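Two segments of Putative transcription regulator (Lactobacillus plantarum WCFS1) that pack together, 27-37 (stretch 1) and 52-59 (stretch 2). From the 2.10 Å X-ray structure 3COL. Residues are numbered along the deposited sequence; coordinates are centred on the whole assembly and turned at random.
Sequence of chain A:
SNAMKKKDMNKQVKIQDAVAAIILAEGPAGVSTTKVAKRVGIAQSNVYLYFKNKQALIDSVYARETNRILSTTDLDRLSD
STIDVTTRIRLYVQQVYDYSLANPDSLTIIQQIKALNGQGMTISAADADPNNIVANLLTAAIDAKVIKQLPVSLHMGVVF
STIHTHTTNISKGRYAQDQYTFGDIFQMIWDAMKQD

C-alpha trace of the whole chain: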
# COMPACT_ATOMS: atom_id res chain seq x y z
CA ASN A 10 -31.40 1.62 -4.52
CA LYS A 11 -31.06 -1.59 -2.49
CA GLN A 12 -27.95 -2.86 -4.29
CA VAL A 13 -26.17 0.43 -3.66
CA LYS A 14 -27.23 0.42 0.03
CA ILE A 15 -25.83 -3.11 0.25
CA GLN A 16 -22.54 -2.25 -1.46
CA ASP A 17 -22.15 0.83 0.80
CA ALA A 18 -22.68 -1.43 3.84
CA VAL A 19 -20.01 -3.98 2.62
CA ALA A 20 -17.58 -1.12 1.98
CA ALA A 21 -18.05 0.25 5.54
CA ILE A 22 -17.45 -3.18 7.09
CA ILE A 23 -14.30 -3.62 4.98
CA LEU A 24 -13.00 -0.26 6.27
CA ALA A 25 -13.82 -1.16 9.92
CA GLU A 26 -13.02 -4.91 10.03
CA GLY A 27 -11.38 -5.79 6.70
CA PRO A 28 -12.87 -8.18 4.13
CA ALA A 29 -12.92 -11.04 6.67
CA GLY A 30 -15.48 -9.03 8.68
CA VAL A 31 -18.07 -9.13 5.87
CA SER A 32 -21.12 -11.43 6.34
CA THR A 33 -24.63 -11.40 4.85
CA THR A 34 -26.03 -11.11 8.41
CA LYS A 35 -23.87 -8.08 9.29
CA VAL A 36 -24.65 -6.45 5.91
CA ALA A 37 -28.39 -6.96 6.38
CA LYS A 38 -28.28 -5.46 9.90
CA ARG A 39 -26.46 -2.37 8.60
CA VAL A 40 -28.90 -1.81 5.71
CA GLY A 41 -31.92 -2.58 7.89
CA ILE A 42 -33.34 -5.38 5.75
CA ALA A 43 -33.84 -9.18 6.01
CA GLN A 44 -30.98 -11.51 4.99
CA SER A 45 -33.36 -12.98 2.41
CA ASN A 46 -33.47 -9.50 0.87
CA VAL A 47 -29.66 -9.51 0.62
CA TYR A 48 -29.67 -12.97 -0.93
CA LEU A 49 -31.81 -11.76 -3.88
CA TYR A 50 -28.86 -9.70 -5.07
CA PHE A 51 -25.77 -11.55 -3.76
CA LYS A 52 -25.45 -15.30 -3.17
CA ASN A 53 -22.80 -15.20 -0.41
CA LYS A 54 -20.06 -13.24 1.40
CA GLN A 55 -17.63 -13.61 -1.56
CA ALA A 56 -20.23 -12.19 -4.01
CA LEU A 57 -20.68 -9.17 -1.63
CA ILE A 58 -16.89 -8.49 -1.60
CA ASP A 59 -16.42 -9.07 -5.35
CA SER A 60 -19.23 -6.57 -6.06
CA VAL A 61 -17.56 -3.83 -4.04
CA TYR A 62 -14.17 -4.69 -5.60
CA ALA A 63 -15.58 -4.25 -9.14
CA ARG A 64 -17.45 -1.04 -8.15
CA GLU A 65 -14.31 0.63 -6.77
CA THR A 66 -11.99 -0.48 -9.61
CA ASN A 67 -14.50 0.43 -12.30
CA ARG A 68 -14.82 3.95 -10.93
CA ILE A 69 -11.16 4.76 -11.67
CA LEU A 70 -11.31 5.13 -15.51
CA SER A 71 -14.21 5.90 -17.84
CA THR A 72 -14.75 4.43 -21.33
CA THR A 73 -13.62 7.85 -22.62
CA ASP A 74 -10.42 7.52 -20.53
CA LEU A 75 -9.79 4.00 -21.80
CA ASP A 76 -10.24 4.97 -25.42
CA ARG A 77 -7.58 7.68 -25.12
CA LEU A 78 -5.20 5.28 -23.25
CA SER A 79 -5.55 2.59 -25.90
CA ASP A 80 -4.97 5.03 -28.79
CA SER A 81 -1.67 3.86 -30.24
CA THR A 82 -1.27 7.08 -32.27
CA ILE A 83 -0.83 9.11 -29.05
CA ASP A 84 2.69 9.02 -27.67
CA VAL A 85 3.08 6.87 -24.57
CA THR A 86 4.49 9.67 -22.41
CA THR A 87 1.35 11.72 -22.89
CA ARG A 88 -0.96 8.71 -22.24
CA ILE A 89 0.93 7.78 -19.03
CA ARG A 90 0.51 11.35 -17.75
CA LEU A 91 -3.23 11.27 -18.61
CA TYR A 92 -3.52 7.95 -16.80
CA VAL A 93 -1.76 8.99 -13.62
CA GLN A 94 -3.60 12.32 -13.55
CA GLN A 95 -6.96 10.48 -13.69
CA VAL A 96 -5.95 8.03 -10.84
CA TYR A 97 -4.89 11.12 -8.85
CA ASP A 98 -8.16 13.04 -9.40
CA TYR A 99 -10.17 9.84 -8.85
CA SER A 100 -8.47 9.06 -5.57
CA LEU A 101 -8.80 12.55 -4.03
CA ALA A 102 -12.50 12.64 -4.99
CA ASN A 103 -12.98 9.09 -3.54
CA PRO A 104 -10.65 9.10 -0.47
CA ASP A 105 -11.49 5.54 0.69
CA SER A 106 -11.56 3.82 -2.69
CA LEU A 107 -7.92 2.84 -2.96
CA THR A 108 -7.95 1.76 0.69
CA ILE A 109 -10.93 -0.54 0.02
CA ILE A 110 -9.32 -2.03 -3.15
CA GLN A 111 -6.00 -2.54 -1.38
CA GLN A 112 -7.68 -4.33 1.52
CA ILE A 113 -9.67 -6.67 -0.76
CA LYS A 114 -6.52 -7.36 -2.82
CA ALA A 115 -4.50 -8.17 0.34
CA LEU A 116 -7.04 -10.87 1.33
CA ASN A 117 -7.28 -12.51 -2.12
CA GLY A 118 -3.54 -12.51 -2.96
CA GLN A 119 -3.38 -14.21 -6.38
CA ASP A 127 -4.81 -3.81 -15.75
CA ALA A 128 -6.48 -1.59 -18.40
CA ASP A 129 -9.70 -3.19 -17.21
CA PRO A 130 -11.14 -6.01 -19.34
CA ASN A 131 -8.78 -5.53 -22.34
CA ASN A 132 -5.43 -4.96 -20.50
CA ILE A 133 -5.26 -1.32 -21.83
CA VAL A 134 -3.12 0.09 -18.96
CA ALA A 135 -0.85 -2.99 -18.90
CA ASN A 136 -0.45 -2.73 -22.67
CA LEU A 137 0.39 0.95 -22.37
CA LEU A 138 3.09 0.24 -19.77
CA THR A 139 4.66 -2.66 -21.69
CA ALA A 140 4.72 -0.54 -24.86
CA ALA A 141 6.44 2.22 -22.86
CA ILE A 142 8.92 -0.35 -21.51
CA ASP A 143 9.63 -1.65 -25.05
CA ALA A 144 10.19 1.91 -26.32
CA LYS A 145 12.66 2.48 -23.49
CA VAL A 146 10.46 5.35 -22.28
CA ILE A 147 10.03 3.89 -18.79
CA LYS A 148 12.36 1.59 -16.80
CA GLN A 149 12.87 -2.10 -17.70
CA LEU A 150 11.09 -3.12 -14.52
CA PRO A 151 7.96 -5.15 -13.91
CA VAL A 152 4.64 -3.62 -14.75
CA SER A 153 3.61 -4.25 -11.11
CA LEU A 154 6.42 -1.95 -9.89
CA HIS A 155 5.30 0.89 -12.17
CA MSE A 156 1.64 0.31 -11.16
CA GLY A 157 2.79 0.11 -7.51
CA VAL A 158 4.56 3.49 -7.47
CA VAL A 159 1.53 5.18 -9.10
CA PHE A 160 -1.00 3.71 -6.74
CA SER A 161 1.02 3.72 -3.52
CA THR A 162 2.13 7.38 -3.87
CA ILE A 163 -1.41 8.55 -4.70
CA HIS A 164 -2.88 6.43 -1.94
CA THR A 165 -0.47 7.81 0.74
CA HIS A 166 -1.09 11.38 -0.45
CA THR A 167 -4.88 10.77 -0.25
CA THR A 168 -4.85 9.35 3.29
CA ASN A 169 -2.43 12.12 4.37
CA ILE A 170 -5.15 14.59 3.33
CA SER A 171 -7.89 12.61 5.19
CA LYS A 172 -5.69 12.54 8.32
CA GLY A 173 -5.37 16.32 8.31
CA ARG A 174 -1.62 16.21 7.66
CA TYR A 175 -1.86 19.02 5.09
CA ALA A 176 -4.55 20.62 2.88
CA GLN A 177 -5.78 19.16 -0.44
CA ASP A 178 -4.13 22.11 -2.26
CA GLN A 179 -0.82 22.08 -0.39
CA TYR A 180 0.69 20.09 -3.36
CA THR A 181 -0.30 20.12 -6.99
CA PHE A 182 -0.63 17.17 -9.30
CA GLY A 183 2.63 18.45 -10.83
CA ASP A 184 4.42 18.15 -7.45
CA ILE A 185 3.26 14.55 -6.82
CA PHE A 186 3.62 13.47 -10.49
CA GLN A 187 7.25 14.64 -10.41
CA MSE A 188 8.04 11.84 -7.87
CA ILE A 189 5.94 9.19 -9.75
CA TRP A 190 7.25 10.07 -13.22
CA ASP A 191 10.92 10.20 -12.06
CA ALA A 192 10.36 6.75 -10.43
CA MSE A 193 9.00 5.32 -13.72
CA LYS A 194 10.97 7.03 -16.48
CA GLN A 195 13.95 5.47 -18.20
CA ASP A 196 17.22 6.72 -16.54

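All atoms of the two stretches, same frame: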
# COMPACT_ATOMS: atom_id res chain seq x y z
N GLY A 27 -11.96 -5.07 7.83
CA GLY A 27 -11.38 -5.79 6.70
C GLY A 27 -12.37 -6.73 6.03
O GLY A 27 -13.50 -6.93 6.52
N PRO A 28 -11.97 -7.32 4.90
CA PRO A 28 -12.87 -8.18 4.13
C PRO A 28 -13.36 -9.40 4.92
O PRO A 28 -14.49 -9.81 4.75
CB PRO A 28 -12.00 -8.61 2.94
CG PRO A 28 -10.95 -7.61 2.85
CD PRO A 28 -10.66 -7.21 4.25
N ALA A 29 -12.53 -9.92 5.80
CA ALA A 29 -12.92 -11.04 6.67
C ALA A 29 -14.13 -10.71 7.57
O ALA A 29 -14.86 -11.61 7.96
CB ALA A 29 -11.72 -11.51 7.50
N GLY A 30 -14.35 -9.43 7.86
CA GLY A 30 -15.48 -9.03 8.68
C GLY A 30 -16.82 -9.05 7.96
O GLY A 30 -17.86 -8.97 8.60
N VAL A 31 -16.82 -9.13 6.63
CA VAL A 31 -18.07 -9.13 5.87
C VAL A 31 -18.89 -10.43 6.07
O VAL A 31 -18.34 -11.53 5.99
CB VAL A 31 -17.81 -8.87 4.36
CG1 VAL A 31 -19.08 -8.99 3.51
CG2 VAL A 31 -17.16 -7.47 4.14
N SER A 32 -20.19 -10.30 6.35
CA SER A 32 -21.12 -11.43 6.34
C SER A 32 -22.47 -10.91 5.85
O SER A 32 -22.76 -9.73 5.98
CB SER A 32 -21.23 -12.06 7.73
OG SER A 32 -22.08 -11.30 8.58
N THR A 33 -23.27 -11.78 5.27
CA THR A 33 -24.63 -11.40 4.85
C THR A 33 -25.44 -10.87 6.05
O THR A 33 -26.17 -9.87 5.93
CB THR A 33 -25.33 -12.59 4.17
OG1 THR A 33 -24.55 -12.99 3.03
CG2 THR A 33 -26.77 -12.22 3.70
N THR A 34 -25.30 -11.52 7.20
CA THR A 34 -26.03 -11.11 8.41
C THR A 34 -25.68 -9.67 8.81
O THR A 34 -26.57 -8.84 9.03
CB THR A 34 -25.75 -12.05 9.59
OG1 THR A 34 -26.33 -13.33 9.30
CG2 THR A 34 -26.37 -11.52 10.84
N LYS A 35 -24.38 -9.41 8.92
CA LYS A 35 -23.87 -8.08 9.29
C LYS A 35 -24.32 -7.03 8.26
O LYS A 35 -24.73 -5.91 8.61
CB LYS A 35 -22.35 -8.15 9.39
CG LYS A 35 -21.74 -7.28 10.48
CD LYS A 35 -20.20 -7.32 10.42
CE LYS A 35 -19.65 -8.46 11.28
NZ LYS A 35 -18.15 -8.39 11.33
N VAL A 36 -24.26 -7.39 6.98
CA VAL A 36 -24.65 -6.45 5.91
C VAL A 36 -26.13 -6.11 6.04
O VAL A 36 -26.51 -4.94 6.00
CB VAL A 36 -24.27 -7.02 4.48
CG1 VAL A 36 -25.07 -6.33 3.33
CG2 VAL A 36 -22.80 -6.90 4.25
N ALA A 37 -26.96 -7.13 6.24
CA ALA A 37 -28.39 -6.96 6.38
C ALA A 37 -28.74 -6.07 7.57
O ALA A 37 -29.63 -5.24 7.46
CB ALA A 37 -29.08 -8.32 6.48
N LYS A 52 -25.23 -13.94 -3.66
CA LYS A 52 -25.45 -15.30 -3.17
C LYS A 52 -24.70 -15.66 -1.90
O LYS A 52 -25.08 -16.60 -1.18
CB LYS A 52 -25.23 -16.35 -4.28
CG LYS A 52 -23.82 -16.47 -4.83
CD LYS A 52 -23.68 -17.81 -5.65
CE LYS A 52 -24.38 -17.72 -7.03
NZ LYS A 52 -24.91 -19.02 -7.55
N ASN A 53 -23.64 -14.91 -1.60
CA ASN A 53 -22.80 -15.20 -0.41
C ASN A 53 -21.82 -14.08 -0.11
O ASN A 53 -21.78 -13.11 -0.86
CB ASN A 53 -22.09 -16.56 -0.55
CG ASN A 53 -21.19 -16.67 -1.80
OD1 ASN A 53 -20.73 -15.66 -2.35
ND2 ASN A 53 -20.93 -17.90 -2.24
N LYS A 54 -21.04 -14.23 0.95
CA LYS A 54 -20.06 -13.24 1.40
C LYS A 54 -19.09 -12.88 0.27
O LYS A 54 -18.86 -11.71 0.02
CB LYS A 54 -19.33 -13.75 2.65
CG LYS A 54 -17.97 -13.14 2.92
CD LYS A 54 -17.22 -13.88 4.05
CE LYS A 54 -15.91 -13.14 4.47
NZ LYS A 54 -15.21 -13.89 5.64
N GLN A 55 -18.54 -13.87 -0.43
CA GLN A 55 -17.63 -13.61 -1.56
C GLN A 55 -18.26 -12.73 -2.66
O GLN A 55 -17.62 -11.83 -3.15
CB GLN A 55 -17.09 -14.90 -2.21
CG GLN A 55 -15.86 -14.66 -3.11
CD GLN A 55 -14.68 -14.03 -2.33
OE1 GLN A 55 -14.29 -14.54 -1.27
NE2 GLN A 55 -14.14 -12.93 -2.84
N ALA A 56 -19.49 -13.03 -3.05
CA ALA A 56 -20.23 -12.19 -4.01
C ALA A 56 -20.36 -10.73 -3.51
O ALA A 56 -20.26 -9.79 -4.31
CB ALA A 56 -21.61 -12.81 -4.33
N LEU A 57 -20.59 -10.54 -2.21
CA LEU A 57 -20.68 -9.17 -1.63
C LEU A 57 -19.35 -8.39 -1.82
O LEU A 57 -19.34 -7.25 -2.26
CB LEU A 57 -21.03 -9.21 -0.14
CG LEU A 57 -22.43 -9.71 0.24
CD1 LEU A 57 -22.52 -10.05 1.73
CD2 LEU A 57 -23.50 -8.67 -0.16
N ILE A 58 -18.25 -9.05 -1.49
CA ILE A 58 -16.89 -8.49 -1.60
C ILE A 58 -16.53 -8.21 -3.08
O ILE A 58 -16.01 -7.12 -3.42
CB ILE A 58 -15.85 -9.47 -0.95
CG1 ILE A 58 -16.02 -9.51 0.59
CG2 ILE A 58 -14.42 -9.11 -1.35
CD1 ILE A 58 -15.42 -10.81 1.26
N ASP A 59 -16.78 -9.19 -3.95
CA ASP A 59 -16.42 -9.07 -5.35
C ASP A 59 -17.15 -7.88 -5.97
O ASP A 59 -16.59 -7.21 -6.82
CB ASP A 59 -16.76 -10.34 -6.14
CG ASP A 59 -15.84 -11.52 -5.80
OD1 ASP A 59 -14.87 -11.33 -5.04
OD2 ASP A 59 -16.13 -12.64 -6.29

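The single hydrogen bond between these stretches comes from a lysine laid along the other backbone. K54 is fully extended, with all four chi angles near t. Its CA-to-CB bond points sideways, yet the end of the chain comes nearer to stretch 1. The aliphatic part passes the carbonyls of the turn: K54 CD lies 3.2 Å from V31 O, and K54 CE lies 3.6 Å from P28 O. K54 NZ then donates to A29 O at 3.3 Å, a long bond. The charged amine of K54 suits the carbonyl oxygen of A29, while the methylenes cover V31.

Stretch 1 runs from G27 through a short 3-10 segment, 28-30, into a helix that starts at T33. G27 has positive phi, which favours glycine. The turn is held by G30 N to G27 O at 3.0 Å and V31 N to P28 O at 3.1 Å. Stretch 2 enters its helix at K54. The axes of the two helices approach to 10.8 Å, with 56° between their N-to-C directions. The nearest CA atoms lie at the helix starts, S32 CA and K54 CA, 5.4 Å apart.

Both starts are capped by side chains. S32 OG accepts from K35 N at 3.0 Å, and N53 OD1 accepts from A56 N at 3.0 Å. Each cap satisfies an amide that has no helical carbonyl before it.

The rest of the contact is mostly apolar. The CA-to-CB bond of V31 points toward stretch 2. Its side chain meets K54, L57 and I58: V31 CG1 lies 4.3 Å from K54 CG and 4.0 Å from L57 CD1, and V31 CB lies 4.2 Å from I58 CG1. L57 CD1 also packs against V36 CG2 at 4.0 Å. T33 OG1, a polar atom, lies 3.8 Å from the L57 CD1 methyl. I58 CD1 reaches P28 CB at 4.4 Å. The apolar pairs are van der Waals packing.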